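Local atomic coordinates of CAMK/CAMK2 protein kinase (Salpingoeca rosetta, PDB entry 5IG1), a protein that probably transfers phosphate from ATP to serine and threonine residues of proteins as a calcium/calmodulin-dependent kinase, represented here by its kinase domain. Residues Ser134-His139 with Val167-Gly172; Thr174-Ala179 with Val193-Ala198; Ser127-Cys132 with Val158-Phe163. All blocks are in the same frame, centred on the assembly; numbering follows the deposited sequence.

Interaction 1: Ser134-His139 with Val167-Gly172; sequences SKNIIH and VIMEQG
The carbonyl oxygen of N136 takes one hydrogen bond and one weaker C-H contact from segment 167-172. The amide N of M169 comes to N136 O at 2.8 Å, in the carbonyl plane and nearly straight (167° at the hydrogen), and the CA of I168 approaches the same oxygen at 3.3 Å. Two residues on, I138 pairs with V167 as the hydrogen-bonded pair of a short antiparallel ribbon: I138 N reaches V167 O at 2.9 Å, and V167 N returns to I138 O at 2.9 Å. I137 and I168 are its non-hydrogen-bonded pair, and both their side chains also rest on I69 of helix 57-72. On the other face, CB of I138 meets CG2 of V167 at 3.8 Å. CD1 of I138, extended anti to CA (chi2 168°), touches CB of M169, also at 3.8 Å, while that residue's own methyl CE nears OD1 of N136. I138 then packs on V199 and D200 of helix 198-213. N136, at positive phi, ends the preceding helix in a Schellman motif, with I137 N bonded to C132 O. This is the small beta6-beta9 pairing of protein kinases, joining the approach to the catalytic loop to the activation segment. All three hydrogen bonds run between backbone N-H and C=O groups, so the pairing itself draws on no polar side chain, while its apolar side chains seat the two faces on different helices.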
# COMPACT_ATOMS: atom_id res chain seq x y z
N SER A 134 -11.93 7.14 7.23
CA SER A 134 -12.87 7.43 8.31
C SER A 134 -12.19 8.18 9.44
O SER A 134 -12.82 9.02 10.10
CB SER A 134 -13.48 6.13 8.84
OG SER A 134 -12.51 5.41 9.58
N LYS A 135 -10.92 7.89 9.68
CA LYS A 135 -10.13 8.60 10.68
C LYS A 135 -9.34 9.76 10.08
O LYS A 135 -8.41 10.25 10.72
CB LYS A 135 -9.20 7.62 11.39
CG LYS A 135 -9.94 6.48 12.07
CD LYS A 135 -9.19 5.93 13.28
CE LYS A 135 -10.10 5.03 14.12
NZ LYS A 135 -9.44 4.58 15.37
N ASN A 136 -9.70 10.19 8.87
CA ASN A 136 -9.08 11.35 8.22
C ASN A 136 -7.60 11.12 7.96
O ASN A 136 -6.78 12.05 8.03
CB ASN A 136 -9.30 12.62 9.03
CG ASN A 136 -10.71 13.15 8.90
OD1 ASN A 136 -11.30 13.11 7.83
ND2 ASN A 136 -11.26 13.64 10.01
N ILE A 137 -7.24 9.89 7.63
CA ILE A 137 -5.86 9.51 7.36
C ILE A 137 -5.72 9.26 5.86
O ILE A 137 -6.51 8.51 5.28
CB ILE A 137 -5.45 8.26 8.16
CG1 ILE A 137 -5.38 8.60 9.65
CG2 ILE A 137 -4.13 7.71 7.65
CD1 ILE A 137 -5.17 7.40 10.54
N ILE A 138 -4.73 9.90 5.25
CA ILE A 138 -4.39 9.70 3.84
C ILE A 138 -3.07 8.95 3.79
O ILE A 138 -2.04 9.48 4.23
CB ILE A 138 -4.28 11.04 3.10
CG1 ILE A 138 -5.47 11.96 3.40
CG2 ILE A 138 -4.18 10.78 1.61
CD1 ILE A 138 -5.25 13.39 2.93
N HIS A 139 -3.09 7.73 3.24
CA HIS A 139 -1.86 6.94 3.15
C HIS A 139 -0.83 7.61 2.25
O HIS A 139 0.37 7.58 2.54
CB HIS A 139 -2.19 5.53 2.65
CG HIS A 139 -1.03 4.58 2.69
ND1 HIS A 139 0.01 4.63 1.79
CD2 HIS A 139 -0.77 3.55 3.52
CE1 HIS A 139 0.88 3.68 2.07
NE2 HIS A 139 0.43 3.00 3.11
N VAL A 167 -0.60 11.16 6.16
CA VAL A 167 -0.90 12.46 6.75
C VAL A 167 -2.31 12.42 7.32
O VAL A 167 -3.14 11.58 6.95
CB VAL A 167 -0.78 13.61 5.73
CG1 VAL A 167 0.64 13.71 5.21
CG2 VAL A 167 -1.76 13.41 4.58
N ILE A 168 -2.57 13.35 8.24
CA ILE A 168 -3.88 13.51 8.85
C ILE A 168 -4.51 14.77 8.30
O ILE A 168 -3.95 15.87 8.42
CB ILE A 168 -3.79 13.57 10.38
CG1 ILE A 168 -3.06 12.34 10.91
CG2 ILE A 168 -5.18 13.66 10.99
CD1 ILE A 168 -3.04 12.27 12.41
N MET A 169 -5.69 14.62 7.69
CA MET A 169 -6.40 15.72 7.05
C MET A 169 -7.47 16.24 8.01
O MET A 169 -8.48 15.57 8.23
CB MET A 169 -7.02 15.26 5.74
CG MET A 169 -7.89 16.29 5.06
SD MET A 169 -8.82 15.53 3.73
CE MET A 169 -9.72 14.27 4.63
N GLU A 170 -7.24 17.42 8.58
CA GLU A 170 -8.13 17.97 9.59
C GLU A 170 -9.19 18.92 9.04
O GLU A 170 -10.26 19.04 9.65
CB GLU A 170 -7.33 18.72 10.66
CG GLU A 170 -6.65 17.82 11.68
CD GLU A 170 -5.87 18.60 12.71
OE1 GLU A 170 -5.24 19.62 12.35
OE2 GLU A 170 -5.87 18.19 13.88
N GLN A 171 -8.92 19.61 7.93
CA GLN A 171 -9.77 20.71 7.47
C GLN A 171 -10.01 20.61 5.97
O GLN A 171 -9.83 21.57 5.22
CB GLN A 171 -9.14 22.05 7.84
CG GLN A 171 -7.69 22.18 7.39
CD GLN A 171 -6.72 22.22 8.55
OE1 GLN A 171 -7.10 22.46 9.70
NE2 GLN A 171 -5.44 21.98 8.27
N GLY A 172 -10.46 19.45 5.51
CA GLY A 172 -10.74 19.26 4.11
C GLY A 172 -9.47 19.29 3.28
O GLY A 172 -8.36 19.16 3.80

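Interaction 2: Thr174-Ala179 with Val193-Ala198; sequences TYFGFA and VPYDTA
The phenol of Y195 gives its hydroxyl hydrogen to the carbonyl of G177: OH lies 2.5 Å from G177 O, in the carbonyl plane and on a lone pair. The same hydroxyl is also hydrogen-bonded to NH1 of R140, the arginine of the HRD motif. Two backbone bonds hold the other end of the contact, T174 N to Y195 O at 2.9 Å and Y195 N to T174 O at 3.0 Å. In the second the donor sits well above the carbonyl plane, 64° out of it. T174 O also hangs over one face of the Y195 ring, toward its rim. F176 leans on the ring obliquely, its CD2 3.7 Å from CE1 of Y195, with planes at 58°. P194 CB lies against the T174 backbone, and CD1 of Y175 meets CE2 of Y195 at 4.2 Å. A phenylalanine in place of Y195 would probably leave G177 O and R140 without their shared hydroxyl partner and the backbone at G177 freer to shift. The single antiparallel bridge and the tyrosine tie the kinase activation loop to the chain that leads from the SPE (APE-type) motif into helix 198-213.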
# COMPACT_ATOMS: atom_id res chain seq x y z
N THR A 174 -6.15 19.81 1.72
CA THR A 174 -5.01 20.52 2.29
C THR A 174 -3.75 20.09 1.56
O THR A 174 -3.64 18.94 1.11
CB THR A 174 -4.89 20.26 3.80
OG1 THR A 174 -6.14 20.55 4.44
CG2 THR A 174 -3.81 21.12 4.42
N TYR A 175 -2.80 21.01 1.43
CA TYR A 175 -1.51 20.67 0.84
C TYR A 175 -0.64 19.99 1.89
O TYR A 175 -0.35 20.58 2.94
CB TYR A 175 -0.80 21.91 0.28
CG TYR A 175 0.44 21.57 -0.53
CD1 TYR A 175 0.36 20.71 -1.62
CD2 TYR A 175 1.68 22.09 -0.19
CE1 TYR A 175 1.49 20.39 -2.36
CE2 TYR A 175 2.82 21.77 -0.93
CZ TYR A 175 2.71 20.92 -2.01
OH TYR A 175 3.83 20.60 -2.75
N PHE A 176 -0.23 18.76 1.61
CA PHE A 176 0.65 18.00 2.50
C PHE A 176 2.04 17.81 1.91
O PHE A 176 2.86 17.10 2.50
CB PHE A 176 0.03 16.64 2.83
CG PHE A 176 -1.30 16.74 3.51
CD1 PHE A 176 -1.38 16.90 4.88
CD2 PHE A 176 -2.47 16.66 2.77
CE1 PHE A 176 -2.61 16.99 5.51
CE2 PHE A 176 -3.70 16.74 3.40
CZ PHE A 176 -3.77 16.91 4.77
N GLY A 177 2.32 18.43 0.77
CA GLY A 177 3.59 18.27 0.08
C GLY A 177 3.49 17.29 -1.08
O GLY A 177 2.49 16.59 -1.28
N PHE A 178 4.56 17.25 -1.86
CA PHE A 178 4.66 16.37 -3.01
C PHE A 178 5.38 15.10 -2.56
O PHE A 178 6.60 15.10 -2.40
CB PHE A 178 5.38 17.06 -4.16
CG PHE A 178 5.53 16.20 -5.39
CD1 PHE A 178 4.56 16.19 -6.37
CD2 PHE A 178 6.66 15.41 -5.56
CE1 PHE A 178 4.70 15.40 -7.50
CE2 PHE A 178 6.81 14.63 -6.68
CZ PHE A 178 5.83 14.63 -7.65
N ALA A 179 4.62 14.02 -2.37
CA ALA A 179 5.17 12.75 -1.94
C ALA A 179 4.39 11.62 -2.60
O ALA A 179 3.29 11.82 -3.12
CB ALA A 179 5.12 12.59 -0.42
N VAL A 193 -1.63 20.98 -5.72
CA VAL A 193 -2.80 21.68 -5.20
C VAL A 193 -3.20 20.96 -3.92
O VAL A 193 -2.77 19.82 -3.70
CB VAL A 193 -3.94 21.70 -6.22
CG1 VAL A 193 -3.46 22.27 -7.54
CG2 VAL A 193 -4.51 20.31 -6.42
N PRO A 194 -3.98 21.58 -3.04
CA PRO A 194 -4.45 20.86 -1.84
C PRO A 194 -5.23 19.62 -2.23
O PRO A 194 -6.05 19.64 -3.15
CB PRO A 194 -5.33 21.89 -1.13
CG PRO A 194 -4.80 23.20 -1.58
CD PRO A 194 -4.39 23.00 -3.01
N TYR A 195 -4.95 18.52 -1.54
CA TYR A 195 -5.58 17.25 -1.85
C TYR A 195 -6.15 16.62 -0.58
O TYR A 195 -6.12 17.21 0.51
CB TYR A 195 -4.60 16.31 -2.55
CG TYR A 195 -3.26 16.13 -1.90
CD1 TYR A 195 -3.05 15.11 -0.98
CD2 TYR A 195 -2.18 16.93 -2.24
CE1 TYR A 195 -1.80 14.91 -0.39
CE2 TYR A 195 -0.93 16.75 -1.66
CZ TYR A 195 -0.76 15.74 -0.74
OH TYR A 195 0.47 15.54 -0.15
N ASP A 196 -6.70 15.42 -0.73
CA ASP A 196 -7.47 14.78 0.32
C ASP A 196 -7.34 13.26 0.16
O ASP A 196 -6.40 12.77 -0.46
CB ASP A 196 -8.93 15.27 0.27
CG ASP A 196 -9.61 14.96 -1.05
OD1 ASP A 196 -8.92 14.93 -2.09
OD2 ASP A 196 -10.85 14.75 -1.05
N THR A 197 -8.30 12.52 0.73
CA THR A 197 -8.26 11.07 0.66
C THR A 197 -8.37 10.55 -0.77
O THR A 197 -7.93 9.42 -1.04
CB THR A 197 -9.37 10.45 1.50
OG1 THR A 197 -10.65 10.84 0.97
CG2 THR A 197 -9.26 10.89 2.95
N ALA A 198 -8.96 11.33 -1.68
CA ALA A 198 -9.14 10.87 -3.05
C ALA A 198 -7.84 10.39 -3.68
O ALA A 198 -7.86 9.52 -4.56
CB ALA A 198 -9.75 11.99 -3.91

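Interaction 3: Ser127-Cys132 with Val158-Phe163; sequences SALQHC and VKITDF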
# COMPACT_ATOMS: atom_id res chain seq x y z
N SER A 127 -11.33 -1.75 2.06
CA SER A 127 -11.89 -1.70 3.41
C SER A 127 -10.90 -1.09 4.39
O SER A 127 -11.26 -0.24 5.21
CB SER A 127 -12.31 -3.10 3.86
OG SER A 127 -11.21 -3.99 3.91
N ALA A 128 -9.63 -1.50 4.30
CA ALA A 128 -8.59 -0.86 5.09
C ALA A 128 -8.57 0.65 4.85
O ALA A 128 -8.51 1.44 5.80
CB ALA A 128 -7.23 -1.48 4.76
N LEU A 129 -8.64 1.06 3.58
CA LEU A 129 -8.67 2.48 3.25
C LEU A 129 -9.90 3.16 3.83
O LEU A 129 -9.83 4.33 4.20
CB LEU A 129 -8.63 2.68 1.74
CG LEU A 129 -7.25 2.62 1.11
CD1 LEU A 129 -7.33 3.31 -0.23
CD2 LEU A 129 -6.24 3.32 2.03
N GLN A 130 -11.03 2.47 3.88
CA GLN A 130 -12.23 3.04 4.48
C GLN A 130 -12.00 3.32 5.95
O GLN A 130 -12.45 4.34 6.48
CB GLN A 130 -13.43 2.11 4.28
CG GLN A 130 -14.71 2.66 4.86
CD GLN A 130 -15.90 1.75 4.64
OE1 GLN A 130 -16.94 2.17 4.15
NE2 GLN A 130 -15.75 0.48 5.01
N HIS A 131 -11.30 2.40 6.63
CA HIS A 131 -10.95 2.65 8.03
C HIS A 131 -9.98 3.81 8.16
O HIS A 131 -10.08 4.59 9.12
CB HIS A 131 -10.35 1.39 8.65
CG HIS A 131 -10.07 1.52 10.12
ND1 HIS A 131 -8.80 1.45 10.65
CD2 HIS A 131 -10.91 1.73 11.17
CE1 HIS A 131 -8.86 1.60 11.96
NE2 HIS A 131 -10.13 1.77 12.30
N CYS A 132 -9.04 3.95 7.23
CA CYS A 132 -8.10 5.07 7.29
C CYS A 132 -8.82 6.39 7.07
O CYS A 132 -8.74 7.30 7.90
CB CYS A 132 -6.98 4.87 6.27
SG CYS A 132 -5.84 3.57 6.72
N VAL A 158 -5.02 -9.68 2.68
CA VAL A 158 -4.18 -8.57 2.24
C VAL A 158 -4.19 -7.51 3.33
O VAL A 158 -5.24 -7.15 3.86
CB VAL A 158 -4.68 -8.01 0.90
CG1 VAL A 158 -3.85 -6.79 0.51
CG2 VAL A 158 -4.61 -9.08 -0.18
N LYS A 159 -3.00 -7.00 3.66
CA LYS A 159 -2.84 -5.97 4.66
C LYS A 159 -2.00 -4.85 4.07
O LYS A 159 -0.94 -5.11 3.50
CB LYS A 159 -2.17 -6.52 5.92
CG LYS A 159 -3.03 -7.48 6.72
CD LYS A 159 -2.22 -8.13 7.82
CE LYS A 159 -3.07 -9.05 8.66
NZ LYS A 159 -3.79 -8.32 9.74
N ILE A 160 -2.46 -3.60 4.20
CA ILE A 160 -1.68 -2.46 3.76
C ILE A 160 -0.77 -2.03 4.90
O ILE A 160 -1.00 -2.35 6.06
CB ILE A 160 -2.57 -1.29 3.28
CG1 ILE A 160 -3.29 -0.64 4.45
CG2 ILE A 160 -3.58 -1.79 2.26
CD1 ILE A 160 -4.17 0.52 4.03
N THR A 161 0.30 -1.32 4.55
CA THR A 161 1.34 -1.02 5.53
C THR A 161 2.13 0.21 5.09
O THR A 161 1.78 0.87 4.10
CB THR A 161 2.26 -2.24 5.73
OG1 THR A 161 3.25 -1.95 6.72
CG2 THR A 161 2.95 -2.58 4.41
N ASP A 162 3.19 0.51 5.83
CA ASP A 162 4.05 1.67 5.61
C ASP A 162 3.26 2.98 5.55
O ASP A 162 2.95 3.49 4.47
CB ASP A 162 4.88 1.48 4.33
CG ASP A 162 5.90 2.58 4.13
OD1 ASP A 162 6.19 3.30 5.12
OD2 ASP A 162 6.41 2.73 3.00
N PHE A 163 2.92 3.53 6.72
CA PHE A 163 2.27 4.83 6.81
C PHE A 163 3.26 5.97 7.07
O PHE A 163 2.89 6.99 7.65
CB PHE A 163 1.20 4.80 7.91
CG PHE A 163 0.02 3.95 7.56
CD1 PHE A 163 0.04 2.59 7.81
CD2 PHE A 163 -1.10 4.51 6.99
CE1 PHE A 163 -1.05 1.80 7.48
CE2 PHE A 163 -2.19 3.73 6.67
CZ PHE A 163 -2.17 2.38 6.91
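In the C-lobe core, next to the DFG motif, A128, L129 and C132 of helix 115-134 meet I160 and F163. The helix, alphaE of the kinase fold, runs at 32° to strand 158-160, with the two short axes 9.3 Å apart. I160 carries most of the contact through one methyl. Its CG1 lies between backbone N and carbonyl carbon (chi1 70°), and CD1 extends anti to CA, which brings that methyl to 3.7 Å from CB of A128. The neighbouring L129 reaches the same methyl with its CD2 branch at 4.0 Å, the two side chains crossing at about a right angle. C132, one helical turn beyond A128, adds its sulfur at 4.4 Å from I160 CD1. The same sulfur also meets the F163 ring: SG of C132 lies 3.7 Å from CE2 of F163 and close to CZ, an oblique sulfur-aromatic contact, 73° off the ring normal. F163, the phenylalanine of the DFG motif, meets H139 edge-to-face as well, the pairing found in the regulatory spine of kinases, and packs on L73. Around the rest, L129 continues to C204 of helix 198-213 and V267 of helix 267-271, and I160 to L147 of the neighbouring strand. All five touching residues are buried. With methyls, one sulfur and ring carbons doing the touching, the fit rests on shape rather than on directional bonds, and the rotation of the F163 ring is probably set by packing on several neighbours together.

How the interactions relate
Interaction 1 sits between the other two and touches both, at the corner of a bent path from the DFG region to the activation loop. Interactions 1 and 3 have centres 13 Å apart and interleave in sequence: helix 115-134 leads into strand 137-138, and strand 158-160 into strand 167-168. H139 joins them, its NE2 hydrogen-bonded to T161 O, just before the DFG motif, and its CD2 3.5 Å from CE2 of F163. Interactions 1 and 2, centred 10 Å apart, touch through F176, whose CD1 lies 3.5 Å from V167 CB, and through M169 against D196. Interactions 2 and 3 do not meet; their nearest atoms are about 6 Å apart. None includes the predicted ATP-binding K53.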